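Local coordinates for amino acid ABC transporter, periplasmic amino acid-binding protein (Brucella ovis, PDB 4Z9N) that probably binds small amino-acid-like solutes for ABC-transporter uptake across the inner membrane, and holds glutathione in its cleft, at residues D[71-76]-D[93-98]; D[140-145]-D[209-214]. All blocks are in the same frame, centred on the assembly; numbering follows the deposited sequence.

Contact 1 of 2, residues D[71-76]-D[93-98]; sequences KERFTA and ISRDTS. With NA (sodium ion), chain K; GSH (glutathione), chain U; EDO (1,2-ethanediol), chain V.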
loop_
_atom_site.group_PDB
_atom_site.type_symbol
_atom_site.label_atom_id
_atom_site.label_comp_id
_atom_site.label_asym_id
_atom_site.label_seq_id
_atom_site.Cartn_x
_atom_site.Cartn_y
_atom_site.Cartn_z
ATOM N N LYS D 71 -16.091 -13.611 14.261
ATOM C CA LYS D 71 -15.623 -13.540 15.640
ATOM C C LYS D 71 -14.438 -14.453 15.980
ATOM O O LYS D 71 -13.728 -14.207 16.947
ATOM C CB LYS D 71 -16.779 -13.850 16.576
ATOM C CG LYS D 71 -17.724 -12.686 16.758
ATOM C CD LYS D 71 -18.774 -13.009 17.804
ATOM C CE LYS D 71 -19.153 -11.757 18.577
ATOM N NZ LYS D 71 -20.031 -12.082 19.734
ATOM N N GLU D 72 -14.211 -15.501 15.202
ATOM C CA GLU D 72 -13.146 -16.430 15.556
ATOM C C GLU D 72 -11.919 -16.269 14.655
ATOM O O GLU D 72 -10.887 -16.889 14.891
ATOM C CB GLU D 72 -13.668 -17.865 15.498
ATOM C CG GLU D 72 -14.101 -18.283 14.122
ATOM C CD GLU D 72 -15.044 -19.481 14.131
ATOM O OE1 GLU D 72 -15.212 -20.122 15.188
ATOM O OE2 GLU D 72 -15.615 -19.780 13.067
ATOM N N ARG D 73 -12.021 -15.424 13.635
ATOM C CA ARG D 73 -10.962 -15.351 12.620
ATOM C C ARG D 73 -9.609 -14.880 13.171
ATOM O O ARG D 73 -8.560 -15.410 12.790
ATOM C CB ARG D 73 -11.397 -14.441 11.462
ATOM C CG ARG D 73 -11.864 -13.040 11.904
ATOM C CD ARG D 73 -12.353 -12.180 10.733
ATOM N NE ARG D 73 -13.229 -11.109 11.225
ATOM C CZ ARG D 73 -13.498 -9.973 10.583
ATOM N NH1 ARG D 73 -12.933 -9.697 9.408
ATOM N NH2 ARG D 73 -14.329 -9.096 11.135
ATOM N N PHE D 74 -9.601 -13.892 14.064
ATOM C CA PHE D 74 -8.303 -13.387 14.524
ATOM C C PHE D 74 -7.648 -14.380 15.505
ATOM O O PHE D 74 -6.432 -14.571 15.474
ATOM C CB PHE D 74 -8.456 -11.991 15.145
ATOM C CG PHE D 74 -9.011 -10.984 14.187
ATOM C CD1 PHE D 74 -8.294 -10.625 13.053
ATOM C CD2 PHE D 74 -10.288 -10.461 14.380
ATOM C CE1 PHE D 74 -8.806 -9.713 12.137
ATOM C CE2 PHE D 74 -10.821 -9.550 13.483
ATOM C CZ PHE D 74 -10.085 -9.171 12.350
ATOM N N THR D 75 -8.465 -15.009 16.349
ATOM C CA THR D 75 -7.971 -15.971 17.329
ATOM C C THR D 75 -7.278 -17.136 16.621
ATOM O O THR D 75 -6.208 -17.583 17.035
ATOM C CB THR D 75 -9.108 -16.514 18.214
ATOM O OG1 THR D 75 -9.785 -15.419 18.843
ATOM C CG2 THR D 75 -8.554 -17.445 19.282
ATOM N N ALA D 76 -7.898 -17.596 15.538
ATOM C CA ALA D 76 -7.376 -18.711 14.751
ATOM C C ALA D 76 -5.984 -18.394 14.209
ATOM O O ALA D 76 -5.131 -19.269 14.140
ATOM C CB ALA D 76 -8.324 -19.050 13.601
ATOM N N ILE D 93 -6.237 0.411 12.000
ATOM C CA ILE D 93 -5.124 0.599 12.921
ATOM C C ILE D 93 -5.224 -0.319 14.159
ATOM O O ILE D 93 -4.216 -0.858 14.599
ATOM C CB ILE D 93 -4.976 2.081 13.338
ATOM C CG1 ILE D 93 -3.685 2.280 14.137
ATOM C CG2 ILE D 93 -6.177 2.590 14.158
ATOM C CD1 ILE D 93 -3.369 3.750 14.390
ATOM N N SER D 94 -6.423 -0.507 14.700
ATOM C CA SER D 94 -6.561 -1.295 15.921
ATOM C C SER D 94 -6.210 -2.762 15.662
ATOM O O SER D 94 -5.645 -3.433 16.528
ATOM C CB SER D 94 -7.974 -1.168 16.502
ATOM O OG SER D 94 -8.976 -1.585 15.586
ATOM N N ARG D 95 -6.514 -3.255 14.468
ATOM C CA ARG D 95 -6.159 -4.631 14.132
ATOM C C ARG D 95 -4.653 -4.754 13.863
ATOM O O ARG D 95 -4.081 -5.838 13.978
ATOM C CB ARG D 95 -6.988 -5.118 12.946
ATOM C CG ARG D 95 -8.462 -5.217 13.305
ATOM C CD ARG D 95 -9.307 -5.469 12.058
ATOM N NE ARG D 95 -10.702 -5.708 12.418
ATOM C CZ ARG D 95 -11.654 -5.983 11.525
ATOM N NH1 ARG D 95 -11.347 -6.038 10.236
ATOM N NH2 ARG D 95 -12.901 -6.204 11.916
ATOM N N ASP D 96 -4.008 -3.628 13.567
ATOM C CA ASP D 96 -2.572 -3.585 13.258
ATOM C C ASP D 96 -1.739 -3.452 14.541
ATOM O O ASP D 96 -0.590 -3.901 14.614
ATOM C CB ASP D 96 -2.298 -2.400 12.307
ATOM C CG ASP D 96 -1.063 -2.584 11.420
ATOM O OD1 ASP D 96 -0.370 -3.630 11.467
ATOM O OD2 ASP D 96 -0.820 -1.652 10.611
ATOM N N THR D 97 -2.325 -2.848 15.571
ATOM C CA THR D 97 -1.550 -2.492 16.759
ATOM C C THR D 97 -1.857 -3.313 18.003
ATOM O O THR D 97 -1.018 -3.423 18.886
ATOM C CB THR D 97 -1.782 -1.030 17.157
ATOM O OG1 THR D 97 -3.180 -0.823 17.400
ATOM C CG2 THR D 97 -1.317 -0.112 16.045
ATOM N N SER D 98 -3.069 -3.845 18.091
ATOM C CA SER D 98 -3.529 -4.462 19.332
ATOM C C SER D 98 -3.694 -5.982 19.298
ATOM O O SER D 98 -4.044 -6.583 20.318
ATOM C CB SER D 98 -4.859 -3.820 19.761
ATOM O OG SER D 98 -5.940 -4.231 18.929
HETATM NA NA NA K . 1.090 -4.599 13.178
HETATM N N1 GSH U . -14.629 -6.367 6.189
HETATM C CA1 GSH U . -15.426 -6.338 7.417
HETATM C C1 GSH U . -14.506 -6.639 8.598
HETATM O O11 GSH U . -14.957 -6.522 9.771
HETATM O O12 GSH U . -13.314 -7.011 8.412
HETATM C CB1 GSH U . -16.547 -7.390 7.402
HETATM C CG1 GSH U . -15.918 -8.788 7.250
HETATM C CD1 GSH U . -16.994 -9.841 7.491
HETATM O OE1 GSH U . -16.872 -10.685 8.324
HETATM N N2 GSH U . -18.178 -9.796 6.667
HETATM C CA2 GSH U . -19.212 -10.784 6.917
HETATM C C2 GSH U . -18.719 -12.217 6.665
HETATM O O2 GSH U . -17.758 -12.482 6.016
HETATM C CB2 GSH U . -20.487 -10.432 6.143
HETATM S SG2 GSH U . -20.295 -10.662 4.354
HETATM N N3 GSH U . -19.463 -13.276 7.313
HETATM C CA3 GSH U . -19.062 -14.645 7.135
HETATM C C3 GSH U . -18.931 -15.293 8.514
HETATM O O31 GSH U . -18.826 -16.546 8.583
HETATM O O32 GSH U . -18.914 -14.584 9.566
HETATM C C1 EDO V . -14.125 -4.341 14.547
HETATM O O1 EDO V . -14.140 -5.774 14.497
HETATM C C2 EDO V . -12.962 -3.833 15.391
HETATM O O2 EDO V . -11.719 -4.399 14.958
#

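Contact 2 of 2, residues D[140-145]-D[209-214]; sequences GTTTEL and SKEPFG. With GSH (glutathione), chain U.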
loop_
_atom_site.group_PDB
_atom_site.type_symbol
_atom_site.label_atom_id
_atom_site.label_comp_id
_atom_site.label_asym_id
_atom_site.label_seq_id
_atom_site.Cartn_x
_atom_site.Cartn_y
_atom_site.Cartn_z
ATOM N N GLY D 140 -18.758 -8.442 15.621
ATOM C CA GLY D 140 -17.336 -8.637 15.404
ATOM C C GLY D 140 -16.851 -8.098 14.066
ATOM O O GLY D 140 -15.896 -8.623 13.513
ATOM N N THR D 141 -17.505 -7.055 13.550
ATOM C CA THR D 141 -17.102 -6.444 12.279
ATOM C C THR D 141 -16.870 -4.939 12.381
ATOM O O THR D 141 -17.412 -4.265 13.261
ATOM C CB THR D 141 -18.164 -6.666 11.174
ATOM O OG1 THR D 141 -19.399 -6.040 11.565
ATOM C CG2 THR D 141 -18.393 -8.147 10.932
ATOM N N THR D 142 -16.081 -4.402 11.457
ATOM C CA THR D 142 -16.010 -2.953 11.278
ATOM C C THR D 142 -17.406 -2.410 10.946
ATOM O O THR D 142 -17.795 -1.318 11.359
ATOM C CB THR D 142 -15.053 -2.576 10.147
ATOM O OG1 THR D 142 -15.396 -3.348 8.991
ATOM C CG2 THR D 142 -13.600 -2.856 10.521
ATOM N N THR D 143 -18.139 -3.202 10.170
ATOM C CA THR D 143 -19.468 -2.876 9.670
ATOM C C THR D 143 -20.395 -2.361 10.755
ATOM O O THR D 143 -21.054 -1.332 10.591
ATOM C CB THR D 143 -20.094 -4.123 9.030
ATOM O OG1 THR D 143 -19.095 -4.763 8.228
ATOM C CG2 THR D 143 -21.276 -3.759 8.136
ATOM N N GLU D 144 -20.439 -3.079 11.872
ATOM C CA GLU D 144 -21.348 -2.734 12.957
ATOM C C GLU D 144 -21.005 -1.356 13.542
ATOM O O GLU D 144 -21.894 -0.560 13.837
ATOM C CB GLU D 144 -21.297 -3.813 14.048
ATOM C CG GLU D 144 -22.189 -3.511 15.236
ATOM C CD GLU D 144 -21.996 -4.482 16.396
ATOM O OE1 GLU D 144 -20.896 -5.062 16.535
ATOM O OE2 GLU D 144 -22.947 -4.643 17.188
ATOM N N LEU D 145 -19.709 -1.074 13.693
ATOM C CA LEU D 145 -19.285 0.208 14.259
ATOM C C LEU D 145 -19.543 1.358 13.287
ATOM O O LEU D 145 -19.989 2.434 13.694
ATOM C CB LEU D 145 -17.795 0.167 14.635
ATOM C CG LEU D 145 -17.386 -1.000 15.551
ATOM C CD1 LEU D 145 -15.886 -0.996 15.847
ATOM C CD2 LEU D 145 -18.193 -0.964 16.849
ATOM N N SER D 209 -17.689 3.913 4.305
ATOM C CA SER D 209 -16.420 3.606 4.974
ATOM C C SER D 209 -15.374 3.192 3.966
ATOM O O SER D 209 -15.702 2.871 2.827
ATOM C CB SER D 209 -16.601 2.480 5.983
ATOM O OG SER D 209 -16.806 1.258 5.292
ATOM N N LYS D 210 -14.120 3.196 4.407
ATOM C CA LYS D 210 -13.041 2.534 3.688
ATOM C C LYS D 210 -12.853 1.134 4.260
ATOM O O LYS D 210 -12.713 0.968 5.480
ATOM C CB LYS D 210 -11.738 3.331 3.811
ATOM C CG LYS D 210 -11.758 4.644 3.038
ATOM C CD LYS D 210 -10.450 5.415 3.235
ATOM C CE LYS D 210 -10.430 6.080 4.605
ATOM N NZ LYS D 210 -9.262 7.057 4.656
ATOM N N GLU D 211 -12.857 0.124 3.392
ATOM C CA GLU D 211 -12.676 -1.256 3.842
ATOM C C GLU D 211 -11.639 -1.964 2.979
ATOM O O GLU D 211 -11.970 -2.741 2.076
ATOM C CB GLU D 211 -14.002 -2.041 3.816
ATOM C CG GLU D 211 -15.159 -1.355 4.509
ATOM C CD GLU D 211 -15.236 -1.579 6.021
ATOM O OE1 GLU D 211 -14.436 -2.353 6.598
ATOM O OE2 GLU D 211 -16.138 -0.960 6.637
ATOM N N PRO D 212 -10.359 -1.670 3.226
ATOM C CA PRO D 212 -9.311 -2.371 2.483
ATOM C C PRO D 212 -9.102 -3.799 3.014
ATOM O O PRO D 212 -8.704 -3.987 4.171
ATOM C CB PRO D 212 -8.079 -1.473 2.700
ATOM C CG PRO D 212 -8.343 -0.815 4.062
ATOM C CD PRO D 212 -9.838 -0.572 4.058
ATOM N N PHE D 213 -9.387 -4.802 2.181
ATOM C CA PHE D 213 -9.248 -6.209 2.592
ATOM C C PHE D 213 -7.765 -6.550 2.641
ATOM O O PHE D 213 -7.067 -6.373 1.638
ATOM C CB PHE D 213 -9.956 -7.157 1.613
ATOM C CG PHE D 213 -11.457 -7.009 1.577
ATOM C CD1 PHE D 213 -12.109 -6.122 2.430
ATOM C CD2 PHE D 213 -12.215 -7.776 0.697
ATOM C CE1 PHE D 213 -13.506 -5.982 2.392
ATOM C CE2 PHE D 213 -13.614 -7.645 0.639
ATOM C CZ PHE D 213 -14.259 -6.755 1.512
ATOM N N GLY D 214 -7.290 -7.039 3.783
ATOM C CA GLY D 214 -5.860 -7.255 3.978
ATOM C C GLY D 214 -5.432 -8.699 4.102
ATOM O O GLY D 214 -6.167 -9.531 4.605
HETATM N N1 GSH U . -14.629 -6.367 6.189
HETATM C CA1 GSH U . -15.426 -6.338 7.417
HETATM C C1 GSH U . -14.506 -6.639 8.598
HETATM O O11 GSH U . -14.957 -6.522 9.771
HETATM O O12 GSH U . -13.314 -7.011 8.412
HETATM C CB1 GSH U . -16.547 -7.390 7.402
HETATM C CG1 GSH U . -15.918 -8.788 7.250
HETATM C CD1 GSH U . -16.994 -9.841 7.491
HETATM O OE1 GSH U . -16.872 -10.685 8.324
HETATM N N2 GSH U . -18.178 -9.796 6.667
HETATM C CA2 GSH U . -19.212 -10.784 6.917
HETATM C C2 GSH U . -18.719 -12.217 6.665
HETATM O O2 GSH U . -17.758 -12.482 6.016
HETATM C CB2 GSH U . -20.487 -10.432 6.143
HETATM S SG2 GSH U . -20.295 -10.662 4.354
HETATM N N3 GSH U . -19.463 -13.276 7.313
HETATM C CA3 GSH U . -19.062 -14.645 7.135
HETATM C C3 GSH U . -18.931 -15.293 8.514
HETATM O O31 GSH U . -18.826 -16.546 8.583
HETATM O O32 GSH U . -18.914 -14.584 9.566
#

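Contact 1 of 2, residues D[71-76]-D[93-98]
Phe74 lays the CZ corner of its ring over one face of the Arg95 guanidinium, with CZ 3.5 Å from Arg95 NE. CZ sits over that face with the ring and guanidinium planes inclined at 52°, so this is not a parallel stack. The same CZ also lies over the rim of the Arg73 guanidinium, on the face opposite OE1 of glutathione. Arg95 reaches this point from helix 93-97 on a chain extended from CG to NE. Between them the two arginines clasp the alpha-carboxylate of the gamma-glutamyl residue of glutathione. Arg95 NH1 donates to glutathione O12 at 2.9 Å, and Arg95 NH2 to glutathione O11 at 3.0 Å. Arg73 does the same from the other helix: Arg73 NH1 meets glutathione O12 at 2.9 Å, and Arg73 NH2 meets glutathione O11 at 3.0 Å in an almost straight bond (179°). Each carboxylate oxygen therefore takes two guanidinium bonds, and the shared anion accounts for Arg73 NH2 lying only 3.3 Å from Arg95 NH2, a pair of donors. Gripping a ligand alpha-carboxylate with arginine is familiar in family 3 solute-binding proteins, whose two lobes close over the solute. Second-shell acceptors fix both groups: Ala70 O takes Arg73 NE, and Thr90 O takes Arg95 NH1. Arg95 NE and NH2 additionally hold a molecule of 1,2-ethanediol, probably from the crystallisation liquor. Next along, Asp96 binds a sodium ion through O and OD1, together with Leu101, Asp102 and Gln219 of the same chain and Asp226 of the second subunit.

Contact 2 of 2, residues D[140-145]-D[209-214]
Thr142 turns its CB toward Glu211, 3.6 Å from Glu211 OE1, and one atom further out its hydroxyl makes the hydrogen bond that joins the segments. Thr142 OG1 donates to Glu211 OE1 at 2.8 Å, meeting that oxygen on its syn side and 21° out of the carboxylate plane. A chi1 of 50° tucks OG1 between the backbone N and the carbonyl carbon, and this also brings Thr142 OG1 within 3.3 Å of glutathione O11. The methyl branch, CG2, stays at the limit of contact with Glu211 OE1 and glutathione O11. From the strand, Glu211 bends sharply at chi2 to carry its carboxylate across, the two side chains running past each other in opposite directions. Both carboxylate oxygens are engaged: OE1 is also hydrogen-bonded to Thr90 OG1, while Ser209 OG donates to Glu211 OE2 at 2.7 Å on the anti side. These bonds would hold the group against rotation and probably help to stabilise its negative charge.

Glu211 begins strand 211-218, which pairs antiparallel with 101-117, the long strand entering the second lobe; in the two-lobed periplasmic binding fold such paired strands passing between the lobes form the hinge. Thr142 stands at the start of helix 142-153, preceded by Thr141 at the N-cap, whose OG1 accepts from Glu144 N at 3.2 Å. Being at this helix end, Thr142 N gives glutathione O11 a hydrogen bond of 2.9 Å at 162°, and the helix dipole would be expected to favour the carboxylate there. Beside it Thr143 OG1 packs against glutathione CB1, and Phe213 CE1 lies 4.0 Å from glutathione N1. Just before the strand, Lys210 forms a salt bridge with Glu240 of the second subunit.

Both contacts are buried, have centres about 12 Å apart and meet around one carboxylate of glutathione. Contact 1 joins two helices of the first lobe and has no hydrogen bond between its own segments: a ring rests on a guanidinium, and two guanidiniums are brought together by the ligand's carboxylate. Contact 2 ties a helix start of the second lobe to a strand running between the lobes through a direct hydroxyl-to-carboxylate bond. The two meet where Arg73 NH2 makes a probable hydrogen bond to Gly140 O at 2.9 Å, a link across the cleft. Charged guanidiniums on one side and a helix N-terminus on the other thus serve the same anion. Each contact also borders the second subunit.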